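Local structure of MHP1 (Microbacterium liquefaciens, 2JLN) at residues A151-T156 / A309-N314; F120-G125 / V147-I152; L32-F37 / M167-S172; L124-L129 / T140-W145; T156-I161 / T335-V340. The protein mediates the sodium-dependent binding and uptake of 5-aryl-substituted hydantoins as a symporter of the nucleobase-cation-symport-1 family. All coordinates share one frame; numbering follows the deposited sequence.

The five contacts illustrate how chemistry follows place in a helical membrane transporter. Helix 142-157 runs through four of them: it meets helix 104-137 in contacts 2 and 4, the segment carrying sodium ligands in contact 1, and, at its far end, the start of helix 336-349 in contact 5. Contact 2 is the most buried and rests on glycines and one aromatic ring, whereas contact 4, near the surface, is apolar. Contacts 1 and 3 are partly buried, lie near the sodium ion and use side-chain hydrogen bonds. Contact 5 is also partly buried but joins a turn to a helix start through aromatic edges. Q153 of contact 1 bonds to T122 of contact 2.

Contact 1 of 5, residues A151-T156 / A309-N314; sequences AIQVVT and ATWSTN. With NA (sodium ion), chain B.
Next to the sodium site, two side-chain bridges join helix 142-157 to the segment that supplies three of the ion's ligands: Q153 meets N314, and T156 meets W311. The chain of Q153 is extended beyond CG (chi2 177°), which carries its amide across to N314. There N314 ND2 donates to Q153 OE1, close to both the carbonyl plane and its own amide plane, although the two amides are turned 37° apart; the modelled length is doubtfully short. The other end of the Q153 amide, NE2, bonds to T122 OG1, so both heteroatoms of the amide have a partner. This is the architecture of LeuT-type transporters, in which a sodium ion sits between the first and eighth transmembrane helices. Here the ion is bound by A309 O at 2.1 Å, S312 OG at 2.5 Å and T313 OG1 at 2.8 Å, while A38 and I41 complete the shell with backbone oxygens. One residue before S312, the indole of W311 reaches the opposite way from the ion, and its NE1 makes a weak hydrogen bond of 3.5 Å to T156 OG1, which lies at the ring edge near its plane.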
# COMPACT_ATOMS: atom_id res chain seq x y z
N ALA A 151 2.05 -13.18 15.64
CA ALA A 151 0.86 -13.44 16.41
C ALA A 151 0.23 -12.15 16.92
O ALA A 151 -0.99 -11.98 16.82
CB ALA A 151 1.17 -14.38 17.54
N ILE A 152 1.03 -11.23 17.46
CA ILE A 152 0.46 -9.98 18.00
C ILE A 152 -0.26 -9.15 16.93
O ILE A 152 -1.33 -8.57 17.17
CB ILE A 152 1.52 -9.11 18.73
CG1 ILE A 152 1.81 -9.69 20.11
CG2 ILE A 152 1.05 -7.67 18.88
CD1 ILE A 152 3.27 -9.50 20.52
N GLN A 153 0.33 -9.12 15.74
CA GLN A 153 -0.25 -8.43 14.60
C GLN A 153 -1.58 -9.05 14.18
O GLN A 153 -2.55 -8.34 13.93
CB GLN A 153 0.72 -8.44 13.42
CG GLN A 153 2.04 -7.77 13.71
CD GLN A 153 2.98 -7.88 12.55
OE1 GLN A 153 2.96 -7.05 11.65
NE2 GLN A 153 3.82 -8.92 12.54
N VAL A 154 -1.61 -10.37 14.08
CA VAL A 154 -2.84 -11.08 13.75
C VAL A 154 -3.99 -10.69 14.68
O VAL A 154 -5.12 -10.44 14.23
CB VAL A 154 -2.62 -12.59 13.80
CG1 VAL A 154 -3.92 -13.31 13.88
CG2 VAL A 154 -1.84 -13.03 12.59
N VAL A 155 -3.71 -10.64 15.98
CA VAL A 155 -4.76 -10.40 16.97
C VAL A 155 -5.23 -8.93 16.95
O VAL A 155 -6.43 -8.64 17.10
CB VAL A 155 -4.38 -10.91 18.40
CG1 VAL A 155 -5.56 -10.87 19.30
CG2 VAL A 155 -3.88 -12.36 18.36
N THR A 156 -4.33 -7.99 16.73
CA THR A 156 -4.76 -6.60 16.54
C THR A 156 -5.42 -6.34 15.19
O THR A 156 -6.16 -5.37 15.06
CB THR A 156 -3.62 -5.59 16.68
OG1 THR A 156 -2.53 -5.95 15.82
CG2 THR A 156 -3.19 -5.48 18.14
N ALA A 309 7.03 1.87 14.56
CA ALA A 309 6.97 2.18 13.13
C ALA A 309 6.57 1.02 12.21
O ALA A 309 6.10 1.23 11.11
CB ALA A 309 8.30 2.79 12.67
N THR A 310 6.77 -0.21 12.65
CA THR A 310 6.40 -1.39 11.86
C THR A 310 4.91 -1.73 12.04
O THR A 310 4.22 -2.14 11.11
CB THR A 310 7.28 -2.57 12.31
OG1 THR A 310 8.64 -2.13 12.30
CG2 THR A 310 7.11 -3.78 11.42
N TRP A 311 4.42 -1.55 13.25
CA TRP A 311 3.06 -1.89 13.59
C TRP A 311 2.09 -0.95 12.89
O TRP A 311 0.95 -1.32 12.66
CB TRP A 311 2.88 -1.71 15.09
CG TRP A 311 2.07 -2.74 15.71
CD1 TRP A 311 1.17 -3.56 15.09
CD2 TRP A 311 2.05 -3.08 17.08
NE1 TRP A 311 0.60 -4.41 16.00
CE2 TRP A 311 1.12 -4.13 17.24
CE3 TRP A 311 2.74 -2.61 18.20
CZ2 TRP A 311 0.86 -4.71 18.47
CZ3 TRP A 311 2.48 -3.19 19.42
CH2 TRP A 311 1.55 -4.24 19.55
N SER A 312 2.54 0.27 12.58
CA SER A 312 1.68 1.26 11.94
C SER A 312 1.67 1.08 10.42
O SER A 312 0.94 1.78 9.73
CB SER A 312 2.13 2.67 12.30
OG SER A 312 3.49 2.65 12.66
N THR A 313 2.48 0.14 9.92
CA THR A 313 2.58 -0.08 8.48
C THR A 313 2.22 -1.51 8.03
O THR A 313 1.37 -1.70 7.16
CB THR A 313 3.96 0.31 7.95
OG1 THR A 313 4.12 1.73 8.04
CG2 THR A 313 4.11 -0.10 6.52
N ASN A 314 2.87 -2.51 8.62
CA ASN A 314 2.65 -3.90 8.22
C ASN A 314 1.18 -4.34 8.07
O ASN A 314 0.74 -4.64 6.95
CB ASN A 314 3.42 -4.85 9.13
CG ASN A 314 3.72 -6.17 8.46
OD1 ASN A 314 3.82 -6.24 7.24
ND2 ASN A 314 3.84 -7.22 9.27
NA NA B . 4.82 2.77 10.51

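Contact 2 of 5, residues F120-G125 / V147-I152; sequences FQTWLG and VIFGAI
F149 reaches from helix 142-157 to T122 and G125 of helix 104-137, and its path can be followed atom by atom. CB points toward the partner helix, and CG stands anti to the backbone N (chi1 -166°). Beyond CG the ring touches through one side. CD2 lies 3.5 Å from T122 O and looser, at 4.2 Å, against T122 CG2; the next atom, CE2, rests 3.8 Å from G125 CA. G125 C lies over one face of the ring, and G125 CA, 4.2 Å from the centroid and 29° off the normal, makes an off-centre CH-pi contact. A glycine is what makes this approach possible, because a CB built on G125 would run into CE2. The pairing belongs to the crossing of the third and fourth transmembrane helices, whose axes come within 8.9 Å at an angle of 115°. Close by, T122 CG2 packs on the backbone of a second glycine, 3.8 Å from G150 N, while T122 OG1 turns to Q153 NE2 and to F118 O. An alanine at F149 would probably open a gap beside G125, whose CA would lose the ring it packs against, and T122 O would lose its contact with CD2. The ring is also in touch with L307 of helix 296-311, which places it where three helices come together. From the same segment as T122 and G125, the Q121 side chain, part of the substrate site, touches T310, N314 and N318.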
# COMPACT_ATOMS: atom_id res chain seq x y z
N PHE A 120 8.73 -10.12 5.76
CA PHE A 120 9.92 -9.32 5.90
C PHE A 120 9.77 -8.35 7.07
O PHE A 120 10.63 -8.29 7.94
CB PHE A 120 10.24 -8.56 4.62
CG PHE A 120 11.60 -7.92 4.62
CD1 PHE A 120 12.74 -8.71 4.65
CD2 PHE A 120 11.73 -6.54 4.61
CE1 PHE A 120 13.99 -8.13 4.68
CE2 PHE A 120 12.99 -5.93 4.63
CZ PHE A 120 14.12 -6.73 4.66
N GLN A 121 8.68 -7.60 7.10
CA GLN A 121 8.49 -6.63 8.18
C GLN A 121 8.21 -7.29 9.53
O GLN A 121 8.50 -6.72 10.58
CB GLN A 121 7.38 -5.66 7.82
CG GLN A 121 7.58 -5.06 6.46
CD GLN A 121 7.82 -3.58 6.49
OE1 GLN A 121 7.32 -2.86 5.63
NE2 GLN A 121 8.57 -3.09 7.47
N THR A 122 7.63 -8.50 9.50
CA THR A 122 7.39 -9.21 10.74
C THR A 122 8.75 -9.46 11.36
O THR A 122 8.91 -9.36 12.57
CB THR A 122 6.60 -10.53 10.55
OG1 THR A 122 5.21 -10.23 10.37
CG2 THR A 122 6.73 -11.42 11.79
N TRP A 123 9.72 -9.73 10.50
CA TRP A 123 11.11 -9.92 10.91
C TRP A 123 11.75 -8.70 11.60
O TRP A 123 12.30 -8.83 12.70
CB TRP A 123 11.91 -10.35 9.68
CG TRP A 123 13.36 -10.69 9.88
CD1 TRP A 123 13.88 -11.74 10.59
CD2 TRP A 123 14.48 -10.02 9.28
NE1 TRP A 123 15.26 -11.74 10.49
CE2 TRP A 123 15.65 -10.70 9.69
CE3 TRP A 123 14.61 -8.91 8.43
CZ2 TRP A 123 16.92 -10.30 9.28
CZ3 TRP A 123 15.87 -8.53 8.02
CH2 TRP A 123 17.01 -9.22 8.45
N LEU A 124 11.68 -7.52 10.98
CA LEU A 124 12.25 -6.31 11.59
C LEU A 124 11.63 -6.07 12.95
O LEU A 124 12.31 -5.67 13.89
CB LEU A 124 12.01 -5.07 10.72
CG LEU A 124 12.52 -4.96 9.29
CD1 LEU A 124 12.35 -3.54 8.86
CD2 LEU A 124 13.99 -5.36 9.16
N GLY A 125 10.33 -6.30 13.06
CA GLY A 125 9.67 -6.16 14.33
C GLY A 125 10.27 -7.08 15.37
O GLY A 125 10.54 -6.64 16.48
N VAL A 147 7.56 -15.46 15.60
CA VAL A 147 6.23 -16.00 15.89
C VAL A 147 5.40 -15.15 16.86
O VAL A 147 4.33 -14.68 16.49
CB VAL A 147 6.33 -17.45 16.44
CG1 VAL A 147 4.98 -17.92 16.95
CG2 VAL A 147 6.89 -18.41 15.36
N ILE A 148 5.86 -14.94 18.09
CA ILE A 148 5.14 -14.03 18.99
C ILE A 148 4.67 -12.70 18.36
O ILE A 148 3.60 -12.20 18.67
CB ILE A 148 5.90 -13.75 20.32
CG1 ILE A 148 6.00 -15.04 21.13
CG2 ILE A 148 5.21 -12.62 21.13
CD1 ILE A 148 6.99 -15.00 22.28
N PHE A 149 5.48 -12.11 17.47
CA PHE A 149 5.09 -10.87 16.78
C PHE A 149 4.06 -11.08 15.65
O PHE A 149 3.01 -10.40 15.60
CB PHE A 149 6.32 -10.15 16.24
CG PHE A 149 6.05 -8.74 15.84
CD1 PHE A 149 5.58 -7.83 16.77
CD2 PHE A 149 6.26 -8.32 14.54
CE1 PHE A 149 5.32 -6.50 16.41
CE2 PHE A 149 6.01 -7.00 14.17
CZ PHE A 149 5.53 -6.09 15.11
N GLY A 150 4.34 -12.01 14.74
CA GLY A 150 3.36 -12.43 13.76
C GLY A 150 2.02 -12.56 14.46
O GLY A 150 1.00 -12.06 13.98
N ALA A 151 2.05 -13.18 15.64
CA ALA A 151 0.86 -13.44 16.41
C ALA A 151 0.23 -12.15 16.92
O ALA A 151 -0.99 -11.98 16.82
CB ALA A 151 1.17 -14.38 17.54
N ILE A 152 1.03 -11.23 17.46
CA ILE A 152 0.46 -9.98 18.00
C ILE A 152 -0.26 -9.15 16.93
O ILE A 152 -1.33 -8.57 17.17
CB ILE A 152 1.52 -9.11 18.73
CG1 ILE A 152 1.81 -9.69 20.11
CG2 ILE A 152 1.05 -7.67 18.88
CD1 ILE A 152 3.27 -9.50 20.52

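Contact 3 of 5, residues L32-F37 / M167-S172; sequences LAAIWF and MNVFAS
F37 meets S172 through one side of its ring, with CD1 3.2 Å from S172 OG and CE1 3.4 Å from S172 O. Its CG stands anti to the backbone N (chi1 179°), which carries CG toward helix 160-190. The hydroxyl of S172 is occupied: OG donates to N168 O at 3.1 Å, one turn back in the same helix. That carbonyl therefore takes two donors, S172 N and S172 OG, which arrive from opposite faces of its plane. N168 also carries the one side-chain hydrogen bond across the contact. Its ND2 reaches I35 O at 3.0 Å, lying in the carbonyl plane on a lone pair, with a C=O...N angle of 114°, and I35 O in turn lies almost exactly in the plane of the amide. The bond is bent at the hydrogen. I35 CG2 packs on the same nitrogen, the two side chains crossing at about a right angle. Together these groups tie the first transmembrane helix to the fifth, in a LeuT-like fold whose first helix is interrupted between residues 40 and 44. The helix axes approach to 8.2 Å and cross at 65°, close enough for A34 CB and V169 CG2 to meet at 4.0 Å. N168 also touches A38 and S312, both of the sodium shell, and its side chain comes within about 6 Å of the ion at the nearest atoms. F37, for its part, touches A263 of helix 242-278 and L176 further along helix 160-190.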
# COMPACT_ATOMS: atom_id res chain seq x y z
N LEU A 32 -7.88 9.74 8.07
CA LEU A 32 -7.19 9.12 6.94
C LEU A 32 -5.79 9.73 6.77
O LEU A 32 -4.84 9.02 6.50
CB LEU A 32 -8.01 9.25 5.66
CG LEU A 32 -7.45 8.49 4.46
CD1 LEU A 32 -7.39 6.98 4.73
CD2 LEU A 32 -8.25 8.80 3.19
N ALA A 33 -5.66 11.04 6.93
CA ALA A 33 -4.33 11.65 6.98
C ALA A 33 -3.49 11.07 8.13
O ALA A 33 -2.29 10.87 7.99
CB ALA A 33 -4.42 13.14 7.10
N ALA A 34 -4.12 10.77 9.25
CA ALA A 34 -3.39 10.33 10.44
C ALA A 34 -2.97 8.88 10.30
O ALA A 34 -2.09 8.41 11.00
CB ALA A 34 -4.26 10.51 11.67
N ILE A 35 -3.63 8.17 9.41
CA ILE A 35 -3.26 6.80 9.12
C ILE A 35 -2.09 6.82 8.12
O ILE A 35 -1.13 6.05 8.27
CB ILE A 35 -4.46 5.99 8.54
CG1 ILE A 35 -5.64 6.00 9.51
CG2 ILE A 35 -4.05 4.56 8.13
CD1 ILE A 35 -6.95 5.59 8.87
N TRP A 36 -2.16 7.70 7.12
CA TRP A 36 -1.09 7.84 6.15
C TRP A 36 0.20 8.41 6.73
O TRP A 36 1.29 8.08 6.27
CB TRP A 36 -1.55 8.66 4.96
CG TRP A 36 -2.22 7.81 3.96
CD1 TRP A 36 -3.46 7.25 4.06
CD2 TRP A 36 -1.69 7.38 2.72
NE1 TRP A 36 -3.74 6.50 2.95
CE2 TRP A 36 -2.67 6.56 2.11
CE3 TRP A 36 -0.47 7.60 2.07
CZ2 TRP A 36 -2.47 5.97 0.87
CZ3 TRP A 36 -0.27 7.00 0.84
CH2 TRP A 36 -1.27 6.19 0.25
N PHE A 37 0.08 9.24 7.76
CA PHE A 37 1.27 9.74 8.43
C PHE A 37 1.98 8.58 9.11
O PHE A 37 3.18 8.43 8.96
CB PHE A 37 0.98 10.87 9.42
CG PHE A 37 2.20 11.38 10.13
CD1 PHE A 37 2.77 10.67 11.19
CD2 PHE A 37 2.80 12.59 9.76
CE1 PHE A 37 3.92 11.13 11.84
CE2 PHE A 37 3.95 13.07 10.41
CZ PHE A 37 4.50 12.34 11.45
N MET A 167 -4.78 3.16 16.71
CA MET A 167 -3.35 2.96 16.90
C MET A 167 -2.49 3.96 16.13
O MET A 167 -1.46 4.37 16.62
CB MET A 167 -3.01 1.52 16.49
CG MET A 167 -1.75 1.36 15.65
SD MET A 167 -0.36 0.68 16.58
CE MET A 167 -0.30 1.83 17.97
N ASN A 168 -2.90 4.35 14.93
CA ASN A 168 -2.11 5.28 14.12
C ASN A 168 -2.31 6.72 14.58
O ASN A 168 -1.44 7.56 14.39
CB ASN A 168 -2.46 5.18 12.62
CG ASN A 168 -1.75 4.02 11.91
OD1 ASN A 168 -1.58 2.92 12.45
ND2 ASN A 168 -1.37 4.27 10.66
N VAL A 169 -3.47 7.01 15.16
CA VAL A 169 -3.69 8.37 15.65
C VAL A 169 -2.88 8.64 16.92
O VAL A 169 -2.37 9.74 17.10
CB VAL A 169 -5.16 8.68 15.91
CG1 VAL A 169 -5.30 10.11 16.37
CG2 VAL A 169 -5.95 8.47 14.63
N PHE A 170 -2.74 7.64 17.78
CA PHE A 170 -1.89 7.81 18.95
C PHE A 170 -0.42 7.64 18.62
O PHE A 170 0.39 8.35 19.19
CB PHE A 170 -2.35 6.99 20.16
CG PHE A 170 -3.67 7.47 20.73
CD1 PHE A 170 -4.74 6.58 20.95
CD2 PHE A 170 -3.87 8.83 21.01
CE1 PHE A 170 -5.97 7.04 21.44
CE2 PHE A 170 -5.09 9.29 21.51
CZ PHE A 170 -6.14 8.40 21.72
N ALA A 171 -0.07 6.77 17.68
CA ALA A 171 1.33 6.67 17.23
C ALA A 171 1.85 7.94 16.54
O ALA A 171 2.99 8.37 16.76
CB ALA A 171 1.54 5.44 16.33
N SER A 172 1.02 8.56 15.71
CA SER A 172 1.49 9.68 14.92
C SER A 172 2.35 10.73 15.65
O SER A 172 3.49 10.97 15.24
CB SER A 172 0.35 10.34 14.16
OG SER A 172 0.28 9.71 12.90

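Contact 4 of 5, residues L124-L129 / T140-W145; sequences LGALAL and TNLPLW
L129 N bonds to G125 O at 3.1 Å, a backbone bond of helix 104-137, and the side chain of L129 meets W145; across the contact itself there is no hydrogen bond. L129 CB stands over a face of the indole, 3.9 Å from the centroid of the six-membered ring and only 10° off its normal, a CH-pi contact. Further out, L129 CD1 lies 4.1 Å from W145 CE3, and the two side chains cross at about a right angle. A126, a turn back, approaches the other helix most closely: its CB packs on W145 O at 3.6 Å and on L142 CD1 at 4.2 Å. The contact joins two consecutive transmembrane helices, the later part of helix 104-137 and the start of helix 142-157, linked by a short connection. L142 packs beside A126. Its CG is anti to the backbone N (chi1 -171°), and from there CD1 comes against A126 O and L127 N, while meeting L127 CD2 at 4.0 Å. L127 lies on the surface, probably facing lipid, and only the end of its side chain bends back toward the contact. W145 NE1 makes a weak hydrogen bond to T133 OG1, further along the helix of L129. An alanine at W145 would probably open a gap beside L129, with L129 CB left without the ring face and CD1 without its neighbour CE3, and would deprive T133 of its weak partner. Beyond L129, the residues F149 and L307 continue the apolar packing inward.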
# COMPACT_ATOMS: atom_id res chain seq x y z
N LEU A 124 11.68 -7.52 10.98
CA LEU A 124 12.25 -6.31 11.59
C LEU A 124 11.63 -6.07 12.95
O LEU A 124 12.31 -5.67 13.89
CB LEU A 124 12.01 -5.07 10.72
CG LEU A 124 12.52 -4.96 9.29
CD1 LEU A 124 12.35 -3.54 8.86
CD2 LEU A 124 13.99 -5.36 9.16
N GLY A 125 10.33 -6.30 13.06
CA GLY A 125 9.67 -6.16 14.33
C GLY A 125 10.27 -7.08 15.37
O GLY A 125 10.54 -6.64 16.48
N ALA A 126 10.50 -8.34 14.99
CA ALA A 126 11.12 -9.33 15.88
C ALA A 126 12.54 -8.94 16.32
O ALA A 126 12.89 -9.07 17.50
CB ALA A 126 11.14 -10.69 15.22
N LEU A 127 13.36 -8.48 15.38
CA LEU A 127 14.71 -8.01 15.71
C LEU A 127 14.59 -6.98 16.80
O LEU A 127 15.36 -7.00 17.76
CB LEU A 127 15.45 -7.42 14.50
CG LEU A 127 16.08 -8.42 13.51
CD1 LEU A 127 16.52 -7.75 12.22
CD2 LEU A 127 17.23 -9.17 14.14
N ALA A 128 13.60 -6.09 16.68
CA ALA A 128 13.47 -5.01 17.64
C ALA A 128 13.10 -5.53 19.03
O ALA A 128 13.76 -5.22 20.01
CB ALA A 128 12.46 -3.96 17.15
N LEU A 129 12.06 -6.35 19.12
CA LEU A 129 11.63 -6.80 20.44
C LEU A 129 12.75 -7.62 21.03
O LEU A 129 12.98 -7.57 22.25
CB LEU A 129 10.33 -7.63 20.37
CG LEU A 129 9.09 -6.86 19.93
CD1 LEU A 129 8.18 -7.72 19.06
CD2 LEU A 129 8.36 -6.29 21.14
N THR A 140 18.42 -14.05 24.17
CA THR A 140 18.43 -13.70 22.75
C THR A 140 17.87 -14.75 21.80
O THR A 140 18.57 -15.25 20.92
CB THR A 140 19.86 -13.33 22.29
OG1 THR A 140 20.41 -12.36 23.20
CG2 THR A 140 19.86 -12.74 20.88
N ASN A 141 16.60 -15.09 21.95
CA ASN A 141 15.99 -15.99 20.98
C ASN A 141 15.18 -15.21 19.94
O ASN A 141 14.23 -14.51 20.28
CB ASN A 141 15.12 -17.06 21.67
CG ASN A 141 14.65 -18.16 20.70
OD1 ASN A 141 14.91 -18.10 19.49
ND2 ASN A 141 13.94 -19.16 21.24
N LEU A 142 15.57 -15.34 18.68
CA LEU A 142 14.86 -14.64 17.61
C LEU A 142 13.65 -15.41 17.04
O LEU A 142 12.55 -14.85 16.97
CB LEU A 142 15.81 -14.22 16.50
CG LEU A 142 15.16 -13.30 15.48
CD1 LEU A 142 15.07 -11.89 16.03
CD2 LEU A 142 15.95 -13.34 14.19
N PRO A 143 13.83 -16.67 16.61
CA PRO A 143 12.68 -17.40 16.05
C PRO A 143 11.44 -17.38 16.94
O PRO A 143 10.33 -17.24 16.43
CB PRO A 143 13.21 -18.81 15.89
CG PRO A 143 14.66 -18.62 15.65
CD PRO A 143 15.07 -17.47 16.53
N LEU A 144 11.61 -17.50 18.26
CA LEU A 144 10.46 -17.39 19.15
C LEU A 144 9.82 -16.01 19.04
O LEU A 144 8.59 -15.91 19.01
CB LEU A 144 10.86 -17.67 20.61
CG LEU A 144 9.94 -17.01 21.65
CD1 LEU A 144 8.90 -18.00 22.18
CD2 LEU A 144 10.77 -16.40 22.79
N TRP A 145 10.65 -14.96 18.97
CA TRP A 145 10.18 -13.56 18.88
C TRP A 145 9.56 -13.20 17.54
O TRP A 145 8.75 -12.28 17.47
CB TRP A 145 11.31 -12.58 19.14
CG TRP A 145 11.40 -12.08 20.54
CD1 TRP A 145 12.52 -12.08 21.34
CD2 TRP A 145 10.35 -11.50 21.30
NE1 TRP A 145 12.21 -11.52 22.55
CE2 TRP A 145 10.89 -11.16 22.56
CE3 TRP A 145 9.00 -11.22 21.04
CZ2 TRP A 145 10.13 -10.56 23.57
CZ3 TRP A 145 8.24 -10.62 22.04
CH2 TRP A 145 8.81 -10.30 23.29

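Contact 5 of 5, residues T156-I161 / T335-V340; sequences TTFYGI and TFKTGV
F336 opens helix 336-349 by pushing its ring edge against the type I beta turn T157-G160, the turn between helices 142-157 and 160-190. CG stands anti to the backbone N (chi1 174°), and CE2 comes to 3.7 Å from T157 O, which lies in the plane of the ring at its edge. F158 O sits at the same edge, 4.1 Å from CE2. The aromatic C-H groups thus face two backbone carbonyls, one of which, T157 O, already accepts the turn bond from G160 N. G160 has a positive phi, which suits glycine, and its CA lies near the tip of the ring at F336 CZ. Over one face of the F336 ring lies V340 CG2 of the same helix, and the ring of Y324 from helix 314-329 also meets it. K337 comes next. Its CB and CG lie against the F158 ring, with CG 3.7 Å from F158 CD2, and the two side chains cross at about a right angle. The chain bends at its end (chi4 -93°), and NZ comes 4.0 Å from F158 CB; its attraction to the Y159 ring is at most weak and long. The backbone of K337 also takes part, its O lying 3.3 Å from F158 CE2 at the ring edge. A turn later V340 CG1 approaches F158 CE2, and V340 CG2 meets T157 CG2 at 4.2 Å, while T157 OG1 bonds to Q153 O.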
# COMPACT_ATOMS: atom_id res chain seq x y z
N THR A 156 -4.33 -7.99 16.73
CA THR A 156 -4.76 -6.60 16.54
C THR A 156 -5.42 -6.34 15.19
O THR A 156 -6.16 -5.37 15.06
CB THR A 156 -3.62 -5.59 16.68
OG1 THR A 156 -2.53 -5.95 15.82
CG2 THR A 156 -3.19 -5.48 18.14
N THR A 157 -5.13 -7.16 14.19
CA THR A 157 -5.78 -7.02 12.89
C THR A 157 -7.22 -7.58 12.85
O THR A 157 -8.03 -7.16 12.02
CB THR A 157 -4.94 -7.67 11.80
OG1 THR A 157 -3.64 -7.10 11.83
CG2 THR A 157 -5.53 -7.44 10.45
N PHE A 158 -7.55 -8.52 13.75
CA PHE A 158 -8.92 -8.98 13.92
C PHE A 158 -9.89 -7.79 14.07
O PHE A 158 -11.03 -7.85 13.62
CB PHE A 158 -9.07 -9.90 15.14
CG PHE A 158 -8.51 -11.30 14.95
CD1 PHE A 158 -8.11 -12.06 16.05
CD2 PHE A 158 -8.39 -11.87 13.69
CE1 PHE A 158 -7.60 -13.32 15.91
CE2 PHE A 158 -7.88 -13.17 13.55
CZ PHE A 158 -7.49 -13.89 14.66
N TYR A 159 -9.45 -6.72 14.71
CA TYR A 159 -10.30 -5.54 14.88
C TYR A 159 -10.37 -4.68 13.63
O TYR A 159 -10.80 -3.53 13.69
CB TYR A 159 -9.82 -4.70 16.07
CG TYR A 159 -10.03 -5.43 17.37
CD1 TYR A 159 -9.03 -6.24 17.93
CD2 TYR A 159 -11.26 -5.38 18.02
CE1 TYR A 159 -9.24 -6.95 19.10
CE2 TYR A 159 -11.48 -6.08 19.19
CZ TYR A 159 -10.48 -6.86 19.73
OH TYR A 159 -10.73 -7.55 20.90
N GLY A 160 -9.93 -5.23 12.50
CA GLY A 160 -9.90 -4.52 11.23
C GLY A 160 -9.55 -3.05 11.35
O GLY A 160 -8.67 -2.66 12.13
N ILE A 161 -10.24 -2.20 10.60
CA ILE A 161 -9.87 -0.80 10.59
C ILE A 161 -10.03 -0.05 11.92
O ILE A 161 -9.50 1.05 12.07
CB ILE A 161 -10.58 -0.03 9.46
CG1 ILE A 161 -9.62 0.95 8.80
CG2 ILE A 161 -11.83 0.68 9.99
CD1 ILE A 161 -10.30 2.16 8.32
N THR A 335 -13.54 -16.87 6.47
CA THR A 335 -14.11 -15.56 6.79
C THR A 335 -12.97 -14.54 7.02
O THR A 335 -11.84 -14.93 7.16
CB THR A 335 -15.08 -15.62 8.02
OG1 THR A 335 -14.44 -16.26 9.13
CG2 THR A 335 -16.34 -16.38 7.67
N PHE A 336 -13.27 -13.25 7.06
CA PHE A 336 -12.20 -12.29 7.30
C PHE A 336 -11.25 -12.68 8.43
O PHE A 336 -10.06 -12.78 8.21
CB PHE A 336 -12.73 -10.90 7.57
CG PHE A 336 -11.66 -9.94 7.95
CD1 PHE A 336 -10.81 -9.41 6.98
CD2 PHE A 336 -11.46 -9.58 9.28
CE1 PHE A 336 -9.79 -8.54 7.32
CE2 PHE A 336 -10.45 -8.70 9.64
CZ PHE A 336 -9.61 -8.17 8.65
N LYS A 337 -11.76 -12.87 9.64
CA LYS A 337 -10.88 -13.25 10.75
C LYS A 337 -10.07 -14.53 10.44
O LYS A 337 -8.90 -14.66 10.83
CB LYS A 337 -11.64 -13.37 12.08
CG LYS A 337 -11.94 -12.02 12.79
CD LYS A 337 -13.20 -12.12 13.72
CE LYS A 337 -13.48 -10.83 14.56
NZ LYS A 337 -12.89 -10.75 15.99
N THR A 338 -10.65 -15.47 9.72
CA THR A 338 -9.92 -16.70 9.43
C THR A 338 -8.87 -16.58 8.32
O THR A 338 -7.87 -17.31 8.33
CB THR A 338 -10.89 -17.83 9.16
OG1 THR A 338 -11.16 -18.48 10.40
CG2 THR A 338 -10.34 -18.84 8.15
N GLY A 339 -9.11 -15.64 7.38
CA GLY A 339 -8.24 -15.38 6.23
C GLY A 339 -6.96 -14.68 6.66
O GLY A 339 -5.89 -14.94 6.12
N VAL A 340 -7.11 -13.80 7.64
CA VAL A 340 -6.00 -13.18 8.34
C VAL A 340 -5.05 -14.18 9.00
O VAL A 340 -3.85 -14.03 8.89
CB VAL A 340 -6.52 -12.26 9.42
CG1 VAL A 340 -5.43 -11.95 10.40
CG2 VAL A 340 -7.08 -10.99 8.81